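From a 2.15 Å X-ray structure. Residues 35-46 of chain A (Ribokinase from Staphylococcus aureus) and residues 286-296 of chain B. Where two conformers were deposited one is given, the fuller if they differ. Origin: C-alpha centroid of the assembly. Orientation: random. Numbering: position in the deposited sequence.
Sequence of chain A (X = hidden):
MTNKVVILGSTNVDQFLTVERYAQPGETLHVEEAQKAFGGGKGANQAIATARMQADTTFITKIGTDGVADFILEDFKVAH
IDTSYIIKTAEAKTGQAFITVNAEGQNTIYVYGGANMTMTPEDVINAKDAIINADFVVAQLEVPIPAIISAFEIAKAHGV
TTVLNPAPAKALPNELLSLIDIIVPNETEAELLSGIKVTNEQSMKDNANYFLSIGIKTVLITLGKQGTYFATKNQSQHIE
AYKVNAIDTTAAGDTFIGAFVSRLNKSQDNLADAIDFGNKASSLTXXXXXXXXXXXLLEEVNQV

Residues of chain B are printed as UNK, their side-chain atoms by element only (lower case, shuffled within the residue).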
# COMPACT_ATOMS: atom_id res chain seq x y z
N GLN A 35 9.42 -15.42 -6.71
CA GLN A 35 9.88 -14.04 -6.81
C GLN A 35 8.83 -13.16 -7.47
O GLN A 35 8.28 -13.52 -8.51
CB GLN A 35 11.18 -13.98 -7.61
CG GLN A 35 12.40 -14.40 -6.82
CD GLN A 35 13.65 -14.54 -7.67
OE1 GLN A 35 13.58 -14.79 -8.88
NE2 GLN A 35 14.81 -14.40 -7.04
N LYS A 36 8.55 -12.03 -6.89
CA LYS A 36 7.75 -11.06 -7.55
C LYS A 36 8.60 -9.93 -8.07
O LYS A 36 9.48 -9.46 -7.40
CB LYS A 36 6.66 -10.55 -6.66
CG LYS A 36 5.38 -11.35 -6.81
CD LYS A 36 4.54 -11.01 -8.06
CE LYS A 36 3.44 -12.04 -8.29
NZ LYS A 36 2.21 -11.80 -7.45
N ALA A 37 8.33 -9.53 -9.29
CA ALA A 37 9.16 -8.53 -9.95
C ALA A 37 8.52 -7.16 -9.79
O ALA A 37 7.32 -7.01 -9.98
CB ALA A 37 9.35 -8.87 -11.42
N PHE A 38 9.33 -6.18 -9.40
CA PHE A 38 8.88 -4.80 -9.31
C PHE A 38 9.92 -3.88 -9.94
O PHE A 38 11.08 -4.26 -10.09
CB PHE A 38 8.69 -4.41 -7.84
CG PHE A 38 7.53 -5.09 -7.15
CD1 PHE A 38 7.75 -6.00 -6.12
CD2 PHE A 38 6.22 -4.79 -7.51
CE1 PHE A 38 6.68 -6.61 -5.46
CE2 PHE A 38 5.15 -5.39 -6.85
CZ PHE A 38 5.39 -6.30 -5.83
N GLY A 39 9.52 -2.66 -10.28
CA GLY A 39 10.43 -1.69 -10.85
C GLY A 39 11.37 -1.17 -9.78
O GLY A 39 10.96 -0.96 -8.63
N GLY A 40 12.63 -0.97 -10.16
CA GLY A 40 13.64 -0.47 -9.26
C GLY A 40 14.74 0.29 -10.01
O GLY A 40 14.57 0.69 -11.17
N GLY A 41 15.88 0.49 -9.36
CA GLY A 41 16.90 1.38 -9.89
C GLY A 41 16.78 2.79 -9.33
O GLY A 41 15.72 3.43 -9.41
N LYS A 42 17.88 3.27 -8.75
CA LYS A 42 17.94 4.64 -8.22
C LYS A 42 17.51 5.62 -9.30
O LYS A 42 16.72 6.54 -9.04
CB LYS A 42 19.34 4.97 -7.69
CG LYS A 42 19.74 4.14 -6.49
CD LYS A 42 21.18 4.42 -6.10
CE LYS A 42 21.55 3.72 -4.81
NZ LYS A 42 20.67 4.15 -3.68
N GLY A 43 18.01 5.43 -10.52
CA GLY A 43 17.66 6.32 -11.62
C GLY A 43 16.18 6.29 -11.95
O GLY A 43 15.54 7.34 -12.08
N ALA A 44 15.62 5.09 -12.11
CA ALA A 44 14.18 4.96 -12.37
C ALA A 44 13.33 5.58 -11.23
O ALA A 44 12.37 6.29 -11.47
CB ALA A 44 13.79 3.49 -12.61
N ASN A 45 13.72 5.29 -9.99
CA ASN A 45 13.03 5.84 -8.83
C ASN A 45 13.04 7.36 -8.87
O ASN A 45 12.01 8.01 -8.71
CB ASN A 45 13.69 5.38 -7.52
CG ASN A 45 13.46 3.90 -7.21
OD1 ASN A 45 12.68 3.21 -7.88
ND2 ASN A 45 14.14 3.40 -6.19
N GLN A 46 14.23 7.94 -9.08
CA GLN A 46 14.36 9.39 -9.02
C GLN A 46 13.65 10.03 -10.19
O GLN A 46 13.05 11.09 -10.06
CB GLN A 46 15.84 9.81 -8.92
CG GLN A 46 16.47 9.40 -7.57
CD GLN A 46 17.94 9.76 -7.46
OE1 GLN A 46 18.45 10.55 -8.25
NE2 GLN A 46 18.63 9.19 -6.47
N UNK B 286 -3.98 -8.56 0.19
CA UNK B 286 -2.72 -8.83 0.87
C UNK B 286 -1.56 -8.70 -0.12
O UNK B 286 -0.42 -9.10 0.18
c UNK B 286 -3.75 -10.32 2.61
c UNK B 286 -2.71 -10.23 1.50
c UNK B 286 -2.99 -11.29 0.44
N UNK B 287 -1.85 -8.14 -1.29
CA UNK B 287 -0.88 -8.04 -2.38
C UNK B 287 0.02 -6.81 -2.30
O UNK B 287 -0.46 -5.68 -2.17
n UNK B 287 -0.91 -9.01 -6.46
c UNK B 287 -1.32 -7.77 -6.20
c UNK B 287 -1.63 -8.08 -3.71
o UNK B 287 -1.92 -7.08 -7.04
c UNK B 287 -1.02 -7.22 -4.81
N UNK B 288 1.32 -7.00 -2.39
CA UNK B 288 2.38 -6.00 -2.38
C UNK B 288 2.37 -5.18 -3.66
O UNK B 288 2.27 -5.77 -4.70
c UNK B 288 5.00 -5.87 -2.20
n UNK B 288 7.76 -4.62 -2.08
c UNK B 288 7.52 -6.00 -1.57
c UNK B 288 3.72 -6.73 -2.19
c UNK B 288 6.28 -6.73 -2.17
N UNK B 289 2.55 -3.88 -3.60
CA UNK B 289 2.54 -3.05 -4.80
C UNK B 289 3.93 -2.58 -5.29
O UNK B 289 4.12 -2.24 -6.47
c UNK B 289 -0.67 -2.17 -3.38
n UNK B 289 -0.55 -2.93 -5.43
n UNK B 289 -1.87 -2.74 -3.74
c UNK B 289 -1.77 -3.19 -4.99
c UNK B 289 0.17 -2.28 -4.44
c UNK B 289 1.59 -1.87 -4.62
N UNK B 290 4.91 -2.56 -4.38
CA UNK B 290 6.25 -2.17 -4.76
C UNK B 290 6.54 -0.70 -4.52
O UNK B 290 5.63 0.14 -4.52
N UNK B 291 7.81 -0.39 -4.32
CA UNK B 291 8.23 0.96 -3.99
C UNK B 291 7.85 2.03 -5.04
O UNK B 291 7.28 3.06 -4.69
c UNK B 291 9.72 0.99 -3.69
N UNK B 292 8.17 1.80 -6.31
CA UNK B 292 7.93 2.83 -7.33
C UNK B 292 6.47 3.19 -7.38
O UNK B 292 6.11 4.34 -7.66
o UNK B 292 9.51 1.54 -11.14
c UNK B 292 9.80 2.15 -8.84
c UNK B 292 8.35 2.38 -8.72
c UNK B 292 10.25 2.01 -10.27
n UNK B 292 11.47 2.44 -10.52
N UNK B 293 5.63 2.20 -7.12
CA UNK B 293 4.19 2.35 -7.22
C UNK B 293 3.68 3.36 -6.20
O UNK B 293 2.68 4.04 -6.42
c UNK B 293 3.52 0.99 -7.01
N UNK B 294 4.37 3.44 -5.06
CA UNK B 294 3.94 4.34 -4.01
C UNK B 294 4.72 5.66 -3.96
O UNK B 294 4.58 6.44 -3.03
o UNK B 294 3.08 2.52 -2.66
c UNK B 294 3.97 3.63 -2.66
N UNK B 295 5.56 5.89 -4.98
CA UNK B 295 6.16 7.21 -5.14
C UNK B 295 5.02 8.16 -5.48
O UNK B 295 4.35 7.99 -6.51
c UNK B 295 9.56 6.28 -6.83
c UNK B 295 7.68 8.67 -6.54
c UNK B 295 7.27 7.24 -6.22
c UNK B 295 8.48 6.43 -5.77
N UNK B 296 4.79 9.17 -4.61
CA UNK B 296 3.65 10.10 -4.61
C UNK B 296 3.54 11.07 -5.79
O UNK B 296 4.51 11.36 -6.50
c UNK B 296 3.83 10.89 -3.30
c UNK B 296 5.30 10.78 -2.97
c UNK B 296 5.71 9.41 -3.48
O HOH W 1 8.52 -1.00 -7.10

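Position 286 carries three side-chain carbons, one bearing the other two. It touches nothing on the chain A stretch. This is valine, B:Val286.

Position 287 has three carbons, the third carrying one oxygen and one nitrogen. Its end approaches A:Lys36. This is glutamine, B:Gln287. Its NE2 lies 4.3 Å from A:Lys36 NZ, a loose contact.

Position 288 has four carbons in a row ending in nitrogen. One of its carbons comes close to the A:Phe38 ring. The chain is lysine, B:Lys288, deposited in two conformers. Its CD is 3.3 Å from A:Phe38 CE1, so the aliphatic part meets the ring.

Position 289 has one carbon and then a five-membered ring of three carbons and two nitrogens. The CA-to-CB bond points away from the chain A stretch. This is histidine, B:His289, poorly ordered. Its backbone O, not its ring, approaches the stretch, 3.3 Å from A:Phe38 CE2.

Position 290 has no side-chain atoms. Its backbone lies over a face of the A:Phe38 ring. This is glycine, B:Gly290. Its CA sits 3.9 Å from the centroid of the A:Phe38 ring, as a CH-pi contact. A CB here would clash with A:Phe38 CD2 at 2.6 Å. The backbone angles, 94/154, call for glycine by themselves.

Position 291 has a single carbon, clear of the chain A stretch. It is alanine, B:Ala291.

Position 292 again has three carbons, the third carrying oxygen and nitrogen. It reaches A:Gly39, A:Ala44 and A:Asn45. This is B:Gln292. Its NE2 donates a hydrogen bond to A:Asn45 OD1 at 3.0 Å.

Position 293 has one carbon and no contact with the stretch: B:Ala293.

Position 294 has one carbon and then one oxygen. It too stays clear of the stretch. This is serine, B:Ser294.

Position 295 has four carbons, forked at the first, with one arm two carbons long. A terminal carbon lies against A:Asn45. This is isoleucine, B:Ile295. Its CD1 packs 3.5 Å from A:Asn45 O.

Position 296 has three carbons closing a ring onto the backbone N. It does not touch the stretch. It is proline, B:Pro296.

The contact has two main anchors. The A:Phe38 ring packs against the backbone of B:Gly290, where the missing side chain leaves room. B:Gln292 runs past A:Gly39, where a CB would fall 2.1 Å from B:Gln292 OE1, and its amide bonds to A:Asn45. Water 1 joins the backbones: it donates to A:Gly39 O and accepts from B:Gln292 N, each at 2.9 Å.

Chain B (286-296) VQKHGAQASIP
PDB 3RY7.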